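PDB 6VSU: arginase 1, mitochondrial from Arabidopsis thaliana, which hydrolyses L-arginine to urea and L-ornithine with two manganese ions per subunit, and also splits agmatine into urea and putrescine, working as a homohexamer. Local coordinates for residues L33-G38 with E128-P133; F257-S262 with G302-V307; K10-V15 with R105-D110; L197-R202 with E218-R223. All coordinates share one frame; numbering follows the deposited sequence.

Interaction 1: residues L33-G38 with E128-P133; sequences LVRLLG and EEPLRP
Arg-35 leaves its helix with CG anti to the carbonyl carbon and then folds over at the CG-CD bond (chi3 -65°), which swings the guanidinium across to Glu-128 and Glu-129. Glu-128 has a bend of its own at chi2 (-76°), and this brings OE1 round to the tip of the arginine. There the two terminal nitrogens grip one oxygen end-on: Arg-35 NH1 and NH2 each stand 3.2 Å from Glu-128 OE1, and the guanidinium and carboxylate are nearly coplanar. NH1 also gives a hydrogen bond to the backbone, lying 2.6 Å from Glu-129 O, with that oxygen almost exactly in the guanidinium plane. A long arginine suits this exposed place, since its stem can pass the loop while its flat end serves a carboxylate and a carbonyl together.

The contact joins the last turn of helix 7-37 to the entrance of strand 131-136 in the parallel sheet of the arginase alpha/beta fold. The entrance is a tight turn with a cis peptide before Pro-130, closed by the bond from Leu-131 N to Glu-128 O (2.8 Å), as in type VI turns. Beside the arginine, Val-34 offers both methyls: CG1 meets the CG-CD edge of the proline ring, 3.6 Å from Pro-130 CD, and CG2 lies 4.0 Å from Leu-131 CD2. A branched valine can meet both residues from one helical position. Ser-43 of the adjoining strand 43-48 touches Val-34, Pro-130 and Leu-131, while Val-125 of helix 111-126 packs on Leu-131.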
loop_
_atom_site.group_PDB
_atom_site.type_symbol
_atom_site.label_atom_id
_atom_site.label_comp_id
_atom_site.label_asym_id
_atom_site.label_seq_id
_atom_site.Cartn_x
_atom_site.Cartn_y
_atom_site.Cartn_z
ATOM N N LEU E 33 11.691 16.842 -38.028
ATOM C CA LEU E 33 12.402 15.559 -37.822
ATOM C C LEU E 33 11.741 14.441 -38.634
ATOM O O LEU E 33 12.435 13.713 -39.369
ATOM C CB LEU E 33 12.420 15.252 -36.333
ATOM C CG LEU E 33 13.014 13.910 -35.903
ATOM C CD1 LEU E 33 14.423 13.689 -36.458
ATOM C CD2 LEU E 33 13.053 13.874 -34.365
ATOM N N VAL E 34 10.433 14.289 -38.516
ATOM C CA VAL E 34 9.734 13.199 -39.244
ATOM C C VAL E 34 9.984 13.341 -40.738
ATOM O O VAL E 34 10.249 12.320 -41.378
ATOM C CB VAL E 34 8.240 13.163 -38.940
ATOM C CG1 VAL E 34 7.549 12.190 -39.870
ATOM C CG2 VAL E 34 8.013 12.780 -37.483
ATOM N N ARG E 35 9.869 14.553 -41.264
ATOM C CA ARG E 35 9.969 14.786 -42.719
ATOM C C ARG E 35 11.402 14.533 -43.168
ATOM O O ARG E 35 11.574 14.068 -44.308
ATOM C CB ARG E 35 9.491 16.193 -43.102
ATOM C CG ARG E 35 7.978 16.360 -43.002
ATOM C CD ARG E 35 7.462 17.665 -43.588
ATOM N NE ARG E 35 7.901 18.861 -42.891
ATOM C CZ ARG E 35 7.315 19.408 -41.834
ATOM N NH1 ARG E 35 6.236 18.886 -41.266
ATOM N NH2 ARG E 35 7.827 20.494 -41.307
ATOM N N LEU E 36 12.395 14.873 -42.356
ATOM C CA LEU E 36 13.812 14.727 -42.764
ATOM C C LEU E 36 14.136 13.246 -42.844
ATOM O O LEU E 36 14.881 12.885 -43.727
ATOM C CB LEU E 36 14.727 15.495 -41.805
ATOM C CG LEU E 36 16.220 15.251 -41.981
ATOM C CD1 LEU E 36 17.017 16.486 -41.705
ATOM C CD2 LEU E 36 16.680 14.140 -41.039
ATOM N N LEU E 37 13.538 12.409 -41.996
ATOM C CA LEU E 37 13.751 10.946 -42.046
ATOM C C LEU E 37 13.073 10.362 -43.298
ATOM O O LEU E 37 13.643 9.427 -43.883
ATOM C CB LEU E 37 13.262 10.309 -40.746
ATOM C CG LEU E 37 14.143 10.565 -39.530
ATOM C CD1 LEU E 37 13.451 10.110 -38.272
ATOM C CD2 LEU E 37 15.517 9.910 -39.656
ATOM N N GLY E 38 11.917 10.886 -43.704
ATOM C CA GLY E 38 11.249 10.522 -44.965
ATOM C C GLY E 38 10.487 9.202 -44.909
ATOM O O GLY E 38 10.795 8.313 -44.100
ATOM N N GLU E 128 1.255 20.166 -38.828
ATOM C CA GLU E 128 2.600 19.678 -39.190
ATOM C C GLU E 128 2.471 18.286 -39.793
ATOM O O GLU E 128 2.412 17.307 -39.090
ATOM C CB GLU E 128 3.522 19.718 -37.975
ATOM C CG GLU E 128 3.791 21.139 -37.540
ATOM C CD GLU E 128 4.778 21.867 -38.430
ATOM O OE1 GLU E 128 5.545 21.216 -39.197
ATOM O OE2 GLU E 128 4.823 23.073 -38.305
ATOM N N GLU E 129 2.500 18.238 -41.125
ATOM C CA GLU E 129 2.424 16.982 -41.911
ATOM C C GLU E 129 3.678 16.149 -41.624
ATOM O O GLU E 129 4.764 16.722 -41.642
ATOM C CB GLU E 129 2.386 17.355 -43.392
ATOM C CG GLU E 129 1.783 16.293 -44.280
ATOM C CD GLU E 129 0.267 16.300 -44.319
ATOM O OE1 GLU E 129 -0.313 17.379 -44.553
ATOM O OE2 GLU E 129 -0.325 15.225 -44.117
ATOM N N PRO E 130 3.601 14.815 -41.429
ATOM C CA PRO E 130 2.349 14.070 -41.348
ATOM C C PRO E 130 1.901 13.623 -39.955
ATOM O O PRO E 130 1.458 12.462 -39.786
ATOM C CB PRO E 130 2.738 12.814 -42.140
ATOM C CG PRO E 130 4.120 12.537 -41.597
ATOM C CD PRO E 130 4.748 13.904 -41.376
ATOM N N LEU E 131 2.009 14.510 -38.984
ATOM C CA LEU E 131 1.668 14.155 -37.614
ATOM C C LEU E 131 0.146 13.963 -37.527
ATOM O O LEU E 131 -0.610 14.754 -38.111
ATOM C CB LEU E 131 2.130 15.243 -36.643
ATOM C CG LEU E 131 3.597 15.644 -36.667
ATOM C CD1 LEU E 131 3.847 16.672 -35.569
ATOM C CD2 LEU E 131 4.574 14.493 -36.550
ATOM N N ARG E 132 -0.246 13.011 -36.691
ATOM C CA ARG E 132 -1.633 12.747 -36.289
ATOM C C ARG E 132 -1.675 12.694 -34.768
ATOM O O ARG E 132 -0.834 12.096 -34.134
ATOM C CB ARG E 132 -2.075 11.429 -36.919
ATOM C CG ARG E 132 -1.978 11.425 -38.436
ATOM C CD ARG E 132 -2.924 10.378 -39.042
ATOM N NE ARG E 132 -2.952 10.425 -40.488
ATOM C CZ ARG E 132 -3.777 9.733 -41.254
ATOM N NH1 ARG E 132 -4.716 8.944 -40.744
ATOM N NH2 ARG E 132 -3.627 9.802 -42.554
ATOM N N PRO E 133 -2.641 13.352 -34.115
ATOM C CA PRO E 133 -2.556 13.567 -32.683
ATOM C C PRO E 133 -3.069 12.333 -31.939
ATOM O O PRO E 133 -4.142 11.827 -32.247
ATOM C CB PRO E 133 -3.499 14.750 -32.441
ATOM C CG PRO E 133 -4.599 14.467 -33.459
ATOM C CD PRO E 133 -3.833 13.994 -34.686
#

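Interaction 2: residues F257-S262 with G302-V307; sequences FAPGVS and GMTAMV. With NA (sodium ion), chain B.
Thr-304, in the first turn of helix 303-319, faces Gly-260, the centre of an inverse gamma turn in the loop that follows the manganese-binding strand 244-249 of the arginase fold. Its CB sits 3.8 Å from Gly-260 CA, packing directly on the backbone there, a closeness that the absence of a side chain allows. One branch, OG1, lies beside the helix backbone N (chi1 -42°) and accepts a hydrogen bond from Gly-260 N at 2.9 Å. The same oxygen is bonded to Asp-298 OD1, so the hydroxyl has two polar partners. The other branch, CG2, lies against the Gly-260 backbone, 3.6 Å from Gly-260 O, and then 4.0 Å from Ala-258 CB.

Beside the threonine, Met-303 bends at its last torsion and lays its CE methyl 3.6 Å from Pro-259 CD, a flexible apolar tip against a rigid ring. One turn on, Val-307 CG2 reaches Phe-257 O. Neighbouring subunits close in from outside: Pro-255 of a second subunit packs on Met-303, and Phe-257 meets Phe-257 of a third. At the end of 257-262, Ser-262 OG binds a sodium ion at 2.9 Å, together with Leu-58 O, Glu-292 OE1 and a water.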
loop_
_atom_site.group_PDB
_atom_site.type_symbol
_atom_site.label_atom_id
_atom_site.label_comp_id
_atom_site.label_asym_id
_atom_site.label_seq_id
_atom_site.Cartn_x
_atom_site.Cartn_y
_atom_site.Cartn_z
ATOM N N PHE E 257 -7.549 -4.999 -13.975
ATOM C CA PHE E 257 -6.462 -4.677 -14.927
ATOM C C PHE E 257 -6.082 -3.203 -14.754
ATOM O O PHE E 257 -4.901 -2.871 -14.932
ATOM C CB PHE E 257 -6.821 -5.002 -16.387
ATOM C CG PHE E 257 -7.317 -6.425 -16.622
ATOM C CD1 PHE E 257 -6.426 -7.449 -16.863
ATOM C CD2 PHE E 257 -8.660 -6.745 -16.475
ATOM C CE1 PHE E 257 -6.877 -8.750 -17.029
ATOM C CE2 PHE E 257 -9.108 -8.052 -16.561
ATOM C CZ PHE E 257 -8.218 -9.059 -16.854
ATOM N N ALA E 258 -7.019 -2.358 -14.333
ATOM C CA ALA E 258 -6.866 -0.890 -14.344
ATOM C C ALA E 258 -7.521 -0.315 -13.108
ATOM O O ALA E 258 -8.627 0.261 -13.179
ATOM C CB ALA E 258 -7.408 -0.295 -15.603
ATOM N N PRO E 259 -6.894 -0.536 -11.914
ATOM C CA PRO E 259 -7.443 0.017 -10.693
ATOM C C PRO E 259 -7.307 1.543 -10.653
ATOM O O PRO E 259 -8.012 2.150 -9.831
ATOM C CB PRO E 259 -6.700 -0.740 -9.562
ATOM C CG PRO E 259 -5.413 -1.196 -10.191
ATOM C CD PRO E 259 -5.718 -1.393 -11.669
ATOM N N GLY E 260 -6.327 2.127 -11.387
ATOM C CA GLY E 260 -5.989 3.552 -11.326
ATOM C C GLY E 260 -6.996 4.341 -12.131
ATOM O O GLY E 260 -6.627 4.905 -13.231
ATOM N N VAL E 261 -8.246 4.335 -11.674
ATOM C CA VAL E 261 -9.340 5.099 -12.327
ATOM C C VAL E 261 -10.154 5.752 -11.205
ATOM O O VAL E 261 -10.111 5.254 -10.022
ATOM C CB VAL E 261 -10.207 4.177 -13.200
ATOM C CG1 VAL E 261 -9.427 3.558 -14.322
ATOM C CG2 VAL E 261 -10.882 3.094 -12.373
ATOM N N SER E 262 -10.918 6.758 -11.521
ATOM C CA SER E 262 -11.786 7.417 -10.525
ATOM C C SER E 262 -13.075 6.609 -10.350
ATOM O O SER E 262 -13.777 6.798 -9.364
ATOM C CB SER E 262 -12.087 8.819 -10.956
ATOM O OG SER E 262 -10.908 9.594 -11.119
ATOM N N GLY E 302 2.653 1.508 -10.060
ATOM C CA GLY E 302 2.211 2.173 -11.300
ATOM C C GLY E 302 1.670 1.187 -12.334
ATOM O O GLY E 302 1.915 1.341 -13.496
ATOM N N MET E 303 0.958 0.161 -11.928
ATOM C CA MET E 303 0.479 -0.860 -12.889
ATOM C C MET E 303 -0.462 -0.162 -13.894
ATOM O O MET E 303 -0.332 -0.441 -15.080
ATOM C CB MET E 303 -0.250 -2.001 -12.167
ATOM C CG MET E 303 -0.777 -3.060 -13.118
ATOM S SD MET E 303 -1.479 -4.540 -12.312
ATOM C CE MET E 303 -3.074 -3.860 -11.864
ATOM N N THR E 304 -1.326 0.767 -13.467
ATOM C CA THR E 304 -2.263 1.455 -14.412
ATOM C C THR E 304 -1.505 2.387 -15.336
ATOM O O THR E 304 -1.899 2.507 -16.509
ATOM C CB THR E 304 -3.493 2.081 -13.730
ATOM O OG1 THR E 304 -3.997 1.184 -12.737
ATOM C CG2 THR E 304 -4.585 2.353 -14.724
ATOM N N ALA E 305 -0.366 2.919 -14.903
ATOM C CA ALA E 305 0.514 3.750 -15.772
ATOM C C ALA E 305 1.010 2.854 -16.909
ATOM O O ALA E 305 1.037 3.321 -18.031
ATOM C CB ALA E 305 1.657 4.383 -15.001
ATOM N N MET E 306 1.399 1.608 -16.623
ATOM C CA MET E 306 1.924 0.684 -17.665
ATOM C C MET E 306 0.778 0.250 -18.608
ATOM O O MET E 306 1.001 0.115 -19.820
ATOM C CB MET E 306 2.559 -0.556 -17.048
ATOM C CG MET E 306 3.613 -0.185 -16.029
ATOM S SD MET E 306 5.064 0.569 -16.852
ATOM C CE MET E 306 5.726 -0.738 -17.885
ATOM N N VAL E 307 -0.417 0.051 -18.068
ATOM C CA VAL E 307 -1.647 -0.168 -18.886
ATOM C C VAL E 307 -1.856 1.013 -19.839
ATOM O O VAL E 307 -2.093 0.778 -21.037
ATOM C CB VAL E 307 -2.881 -0.385 -17.985
ATOM C CG1 VAL E 307 -4.223 -0.238 -18.733
ATOM C CG2 VAL E 307 -2.810 -1.727 -17.305
HETATM NA NA NA B . -12.022 11.353 -13.089
HETATM O O HOH W 1 -14.262 11.514 -11.339
#

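Interaction 3: residues K10-V15 with R105-D110; sequences KGQNRV and RDCGVD
The side-chain amide of Gln-12 lies with one face over Val-109, whose CG2 sits 3.7 Å from Gln-12 OE1, and with its ends turned to backbone and water. Toward that same face, well out of the amide plane, Gln-12 NE2 gives a bent hydrogen bond to Cys-107 O (3.0 Å, 130° at the hydrogen). This is helix 7-37 packed on the turn between helices 101-106 and 111-126. Near the amide plane a water accepts from Gln-12 NE2 and donates to Gly-108 O. A second water donates to Gln-12 OE1 and accepts from Asp-110 N at 3.0 Å.

Gly-108 takes up a positive phi of 98°, a conformation easy for glycine, and its bare CA lets the Gln-12 amide come close. Asp-110 starts the next helix as its N-cap, with OD1 on Arg-113 N. A glutamine suits the site because it can donate to Cys-107 O through NE2 while OE1 accepts from Arg-113 NH1 and a water. Leu-29 of a fourth subunit packs on Val-15 and Cys-107. The cysteine sulfur, in the crowded position between backbone N and carbonyl carbon, nestles between helix side chains, with Cys-107 SG 4.0 Å from Gln-12 CG and 4.1 Å from Val-15 CG1.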
loop_
_atom_site.group_PDB
_atom_site.type_symbol
_atom_site.label_atom_id
_atom_site.label_comp_id
_atom_site.label_asym_id
_atom_site.label_seq_id
_atom_site.Cartn_x
_atom_site.Cartn_y
_atom_site.Cartn_z
ATOM N N LYS E 10 -7.680 40.413 -21.779
ATOM C CA LYS E 10 -6.482 40.716 -22.600
ATOM C C LYS E 10 -5.253 40.088 -21.948
ATOM O O LYS E 10 -4.421 39.577 -22.683
ATOM C CB LYS E 10 -6.300 42.229 -22.792
ATOM C CG LYS E 10 -4.924 42.640 -23.303
ATOM C CD LYS E 10 -4.653 44.149 -23.279
ATOM C CE LYS E 10 -5.112 44.899 -24.523
ATOM N NZ LYS E 10 -4.685 44.330 -25.835
ATOM N N GLY E 11 -5.073 40.181 -20.642
ATOM C CA GLY E 11 -3.919 39.492 -20.011
ATOM C C GLY E 11 -3.997 37.961 -20.197
ATOM O O GLY E 11 -2.996 37.302 -20.539
ATOM N N GLN E 12 -5.181 37.389 -20.007
ATOM C CA GLN E 12 -5.401 35.961 -20.246
ATOM C C GLN E 12 -5.008 35.618 -21.683
ATOM O O GLN E 12 -4.437 34.570 -21.894
ATOM C CB GLN E 12 -6.852 35.657 -19.927
ATOM C CG GLN E 12 -7.207 35.928 -18.473
ATOM C CD GLN E 12 -8.689 35.728 -18.309
ATOM O OE1 GLN E 12 -9.387 35.507 -19.300
ATOM N NE2 GLN E 12 -9.146 35.708 -17.069
ATOM N N ASN E 13 -5.273 36.506 -22.631
ATOM C CA ASN E 13 -5.041 36.237 -24.068
ATOM C C ASN E 13 -3.529 36.186 -24.287
ATOM O O ASN E 13 -3.121 35.400 -25.147
ATOM C CB ASN E 13 -5.781 37.225 -24.977
ATOM C CG ASN E 13 -7.278 36.936 -25.091
ATOM O OD1 ASN E 13 -7.805 35.942 -24.555
ATOM N ND2 ASN E 13 -7.975 37.795 -25.815
ATOM N N ARG E 14 -2.757 36.951 -23.517
ATOM C CA ARG E 14 -1.276 36.886 -23.606
ATOM C C ARG E 14 -0.806 35.495 -23.143
ATOM O O ARG E 14 0.042 34.911 -23.819
ATOM C CB ARG E 14 -0.641 38.054 -22.844
ATOM C CG ARG E 14 -0.918 39.424 -23.452
ATOM C CD ARG E 14 -0.192 40.578 -22.788
ATOM N NE ARG E 14 1.225 40.480 -23.081
ATOM C CZ ARG E 14 1.845 41.126 -24.055
ATOM N NH1 ARG E 14 1.184 41.973 -24.820
ATOM N NH2 ARG E 14 3.135 40.939 -24.247
ATOM N N VAL E 15 -1.387 34.959 -22.064
ATOM C CA VAL E 15 -0.995 33.607 -21.572
ATOM C C VAL E 15 -1.443 32.528 -22.592
ATOM O O VAL E 15 -0.650 31.584 -22.886
ATOM C CB VAL E 15 -1.558 33.388 -20.167
ATOM C CG1 VAL E 15 -1.346 31.973 -19.692
ATOM C CG2 VAL E 15 -0.962 34.370 -19.183
ATOM N N ARG E 105 -5.927 27.958 -16.473
ATOM C CA ARG E 105 -7.039 28.025 -15.486
ATOM C C ARG E 105 -6.669 29.035 -14.408
ATOM O O ARG E 105 -7.536 29.804 -13.983
ATOM C CB ARG E 105 -7.258 26.690 -14.783
ATOM C CG ARG E 105 -7.696 25.534 -15.655
ATOM C CD ARG E 105 -7.977 24.315 -14.777
ATOM N NE ARG E 105 -9.032 24.516 -13.735
ATOM C CZ ARG E 105 -9.042 23.937 -12.530
ATOM N NH1 ARG E 105 -8.026 23.160 -12.159
ATOM N NH2 ARG E 105 -10.072 24.123 -11.715
ATOM N N ASP E 106 -5.409 28.999 -13.978
ATOM C CA ASP E 106 -4.907 29.801 -12.824
ATOM C C ASP E 106 -4.981 31.299 -13.132
ATOM O O ASP E 106 -5.028 32.079 -12.149
ATOM C CB ASP E 106 -3.501 29.392 -12.355
ATOM C CG ASP E 106 -3.213 29.870 -10.936
ATOM O OD1 ASP E 106 -3.824 29.298 -10.003
ATOM O OD2 ASP E 106 -2.414 30.836 -10.754
ATOM N N CYS E 107 -5.011 31.727 -14.400
ATOM C CA CYS E 107 -5.196 33.173 -14.683
ATOM C C CYS E 107 -6.668 33.516 -14.981
ATOM O O CYS E 107 -6.925 34.636 -15.406
ATOM C CB CYS E 107 -4.236 33.657 -15.761
ATOM S SG CYS E 107 -4.617 33.041 -17.411
ATOM N N GLY E 108 -7.605 32.632 -14.656
ATOM C CA GLY E 108 -9.042 32.978 -14.593
ATOM C C GLY E 108 -9.800 32.595 -15.863
ATOM O O GLY E 108 -10.938 32.999 -16.012
ATOM N N VAL E 109 -9.193 31.843 -16.765
ATOM C CA VAL E 109 -9.784 31.625 -18.111
ATOM C C VAL E 109 -10.971 30.670 -17.953
ATOM O O VAL E 109 -10.823 29.616 -17.308
ATOM C CB VAL E 109 -8.738 31.107 -19.111
ATOM C CG1 VAL E 109 -9.378 30.573 -20.377
ATOM C CG2 VAL E 109 -7.748 32.161 -19.456
ATOM N N ASP E 110 -12.092 31.006 -18.565
ATOM C CA ASP E 110 -13.339 30.212 -18.465
ATOM C C ASP E 110 -13.207 28.947 -19.329
ATOM O O ASP E 110 -12.223 28.755 -20.103
ATOM C CB ASP E 110 -14.564 31.097 -18.794
ATOM C CG ASP E 110 -14.707 31.529 -20.246
ATOM O OD1 ASP E 110 -14.446 30.749 -21.171
ATOM O OD2 ASP E 110 -15.008 32.688 -20.429
HETATM O O HOH W 2 -11.833 33.716 -19.721
HETATM O O HOH W 3 -11.659 35.990 -15.770
#

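Interaction 4: residues L197-R202 with E218-R223; sequences LQVGIR and EQYEMR
Tyr-220 O draws several donors: Ile-201 N bonds to it at 3.3 Å, while Gly-200 N and a water, itself held by Gly-200 N, add weak bonds. The contact pairs the two parallel strands of a beta-alpha-beta unit, 193-201 and 218-221 linked through helix 206-215, at one margin of the sheet. The pairing is regular at Gln-198, with Tyr-220 N 2.7 Å from Gln-198 O, nearly straight. The positive phi of Gly-200 turns the strand, which regains its partner where Met-222 N meets Ile-201 O at 3.0 Å.

Gln-198 and Gln-219 run side by side with their amides coplanar to 1°, and Gln-219 NE2 donates to Gln-198 OE1 at 3.0 Å, nearly in line with the C=O. Gln-198 NE2 is bound by Pro-167 O and His-162 ND1, so the buried amide is satisfied at both ends. On this face Ile-201 lies about 5 Å from the side chain of the manganese ligand Asp-164. On the opposite face the Tyr-220 ring, which also packs on helix 225-232, has CE2 4.3 Å from Leu-197 CD2. Arg-202 NH1 bonds to Gly-200 O and Cys-252 O, and its NH2 to Asp-251 O, tying the bend to the metal-binding loop. Glu-82 of a third subunit packs on Arg-202. Met-222 CG lies 3.6 Å from Gly-200 O, and the bend at chi2 brings SD to 3.7 Å from Gly-200 CA.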
loop_
_atom_site.group_PDB
_atom_site.type_symbol
_atom_site.label_atom_id
_atom_site.label_comp_id
_atom_site.label_asym_id
_atom_site.label_seq_id
_atom_site.Cartn_x
_atom_site.Cartn_y
_atom_site.Cartn_z
ATOM N N LEU E 197 -19.667 4.092 -31.883
ATOM C CA LEU E 197 -19.728 2.771 -31.256
ATOM C C LEU E 197 -19.104 2.898 -29.861
ATOM O O LEU E 197 -17.907 3.307 -29.770
ATOM C CB LEU E 197 -18.910 1.790 -32.073
ATOM C CG LEU E 197 -19.620 1.181 -33.259
ATOM C CD1 LEU E 197 -19.715 2.205 -34.381
ATOM C CD2 LEU E 197 -18.930 -0.113 -33.728
ATOM N N GLN E 198 -19.924 2.620 -28.843
ATOM C CA GLN E 198 -19.561 2.643 -27.408
ATOM C C GLN E 198 -19.462 1.183 -26.981
ATOM O O GLN E 198 -20.406 0.470 -27.184
ATOM C CB GLN E 198 -20.627 3.442 -26.648
ATOM C CG GLN E 198 -20.642 4.881 -27.129
ATOM C CD GLN E 198 -21.442 5.735 -26.182
ATOM O OE1 GLN E 198 -22.570 5.378 -25.815
ATOM N NE2 GLN E 198 -20.881 6.875 -25.819
ATOM N N VAL E 199 -18.277 0.775 -26.542
ATOM C CA VAL E 199 -17.919 -0.620 -26.209
ATOM C C VAL E 199 -17.396 -0.689 -24.779
ATOM O O VAL E 199 -16.524 0.094 -24.428
ATOM C CB VAL E 199 -16.883 -1.164 -27.209
ATOM C CG1 VAL E 199 -16.571 -2.615 -26.859
ATOM C CG2 VAL E 199 -17.416 -1.009 -28.621
ATOM N N GLY E 200 -17.875 -1.681 -24.042
ATOM C CA GLY E 200 -17.520 -1.945 -22.641
ATOM C C GLY E 200 -18.438 -1.301 -21.654
ATOM O O GLY E 200 -18.129 -1.351 -20.465
ATOM N N ILE E 201 -19.589 -0.826 -22.108
ATOM C CA ILE E 201 -20.542 -0.045 -21.267
ATOM C C ILE E 201 -21.088 -0.969 -20.173
ATOM O O ILE E 201 -21.594 -2.036 -20.514
ATOM C CB ILE E 201 -21.689 0.521 -22.106
ATOM C CG1 ILE E 201 -21.232 1.493 -23.189
ATOM C CG2 ILE E 201 -22.698 1.144 -21.191
ATOM C CD1 ILE E 201 -20.557 2.725 -22.641
ATOM N N ARG E 202 -21.060 -0.557 -18.914
ATOM C CA ARG E 202 -21.698 -1.370 -17.849
ATOM C C ARG E 202 -22.215 -0.484 -16.719
ATOM O O ARG E 202 -22.586 -1.021 -15.665
ATOM C CB ARG E 202 -20.694 -2.412 -17.375
ATOM C CG ARG E 202 -19.325 -1.819 -17.082
ATOM C CD ARG E 202 -18.333 -2.893 -16.800
ATOM N NE ARG E 202 -17.116 -2.396 -16.246
ATOM C CZ ARG E 202 -16.087 -1.913 -16.919
ATOM N NH1 ARG E 202 -16.133 -1.753 -18.222
ATOM N NH2 ARG E 202 -14.992 -1.556 -16.259
ATOM N N GLU E 218 -24.494 3.539 -31.244
ATOM C CA GLU E 218 -24.461 2.063 -31.146
ATOM C C GLU E 218 -23.784 1.665 -29.828
ATOM O O GLU E 218 -22.563 1.860 -29.728
ATOM C CB GLU E 218 -23.729 1.527 -32.355
ATOM C CG GLU E 218 -24.473 1.861 -33.634
ATOM C CD GLU E 218 -23.601 1.676 -34.869
ATOM O OE1 GLU E 218 -23.094 0.505 -35.013
ATOM O OE2 GLU E 218 -23.360 2.713 -35.612
ATOM N N GLN E 219 -24.562 1.221 -28.839
ATOM C CA GLN E 219 -24.095 0.996 -27.458
ATOM C C GLN E 219 -23.922 -0.508 -27.269
ATOM O O GLN E 219 -24.914 -1.208 -27.337
ATOM C CB GLN E 219 -25.052 1.590 -26.425
ATOM C CG GLN E 219 -24.946 3.102 -26.398
ATOM C CD GLN E 219 -25.856 3.816 -25.423
ATOM O OE1 GLN E 219 -26.950 3.338 -25.145
ATOM N NE2 GLN E 219 -25.433 4.989 -24.956
ATOM N N TYR E 220 -22.716 -0.991 -27.007
ATOM C CA TYR E 220 -22.460 -2.415 -26.692
ATOM C C TYR E 220 -22.244 -2.486 -25.178
ATOM O O TYR E 220 -21.297 -1.909 -24.701
ATOM C CB TYR E 220 -21.314 -2.974 -27.542
ATOM C CG TYR E 220 -21.650 -2.989 -29.003
ATOM C CD1 TYR E 220 -22.343 -4.057 -29.534
ATOM C CD2 TYR E 220 -21.444 -1.898 -29.819
ATOM C CE1 TYR E 220 -22.781 -4.063 -30.841
ATOM C CE2 TYR E 220 -21.827 -1.910 -31.146
ATOM C CZ TYR E 220 -22.485 -2.998 -31.666
ATOM O OH TYR E 220 -22.920 -3.044 -32.966
ATOM N N GLU E 221 -23.131 -3.152 -24.476
ATOM C CA GLU E 221 -23.054 -3.394 -23.018
ATOM C C GLU E 221 -22.377 -4.736 -22.714
ATOM O O GLU E 221 -22.540 -5.670 -23.475
ATOM C CB GLU E 221 -24.457 -3.349 -22.448
ATOM C CG GLU E 221 -25.109 -1.989 -22.618
ATOM C CD GLU E 221 -26.492 -1.926 -22.002
ATOM O OE1 GLU E 221 -26.652 -2.207 -20.807
ATOM O OE2 GLU E 221 -27.430 -1.646 -22.727
ATOM N N MET E 222 -21.590 -4.783 -21.639
ATOM C CA MET E 222 -20.832 -5.995 -21.256
ATOM C C MET E 222 -21.779 -7.172 -20.977
ATOM O O MET E 222 -21.361 -8.294 -21.186
ATOM C CB MET E 222 -19.922 -5.733 -20.049
ATOM C CG MET E 222 -18.772 -4.858 -20.377
ATOM S SD MET E 222 -17.651 -5.535 -21.596
ATOM C CE MET E 222 -17.309 -7.143 -20.885
ATOM N N ARG E 223 -23.011 -6.938 -20.556
ATOM C CA ARG E 223 -23.979 -8.033 -20.397
ATOM C C ARG E 223 -24.241 -8.803 -21.703
ATOM O O ARG E 223 -24.871 -9.832 -21.579
ATOM C CB ARG E 223 -25.280 -7.500 -19.800
ATOM C CG ARG E 223 -25.987 -6.423 -20.594
ATOM C CD ARG E 223 -27.106 -5.800 -19.768
ATOM N NE ARG E 223 -27.727 -4.724 -20.524
ATOM C CZ ARG E 223 -28.698 -4.896 -21.447
ATOM N NH1 ARG E 223 -29.149 -6.104 -21.714
ATOM N NH2 ARG E 223 -29.176 -3.874 -22.160
HETATM O O HOH W 4 -19.007 -4.264 -24.747
#

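In the fold
Interactions 1 and 3 use opposite ends of helix 7-37. Both rely on a long polar side chain reaching backbone carbonyls, but interaction 1 adds an exposed salt bridge and touches no other subunit, whereas interaction 3 is bridged by water and flanked by a fourth subunit. Interaction 1 is partly exposed; interactions 2, 3 and 4 are largely buried, 3 despite lying far from the chain's centre. Interactions 2 and 4 lie about 7 Å apart at nearest atoms, approach the manganese ligands and touch the same third subunit. Their chemistry differs: interaction 4 is a strand ladder of backbone bonds, interaction 2 a loop seated on a helix by one hydrogen bond and methyl packing.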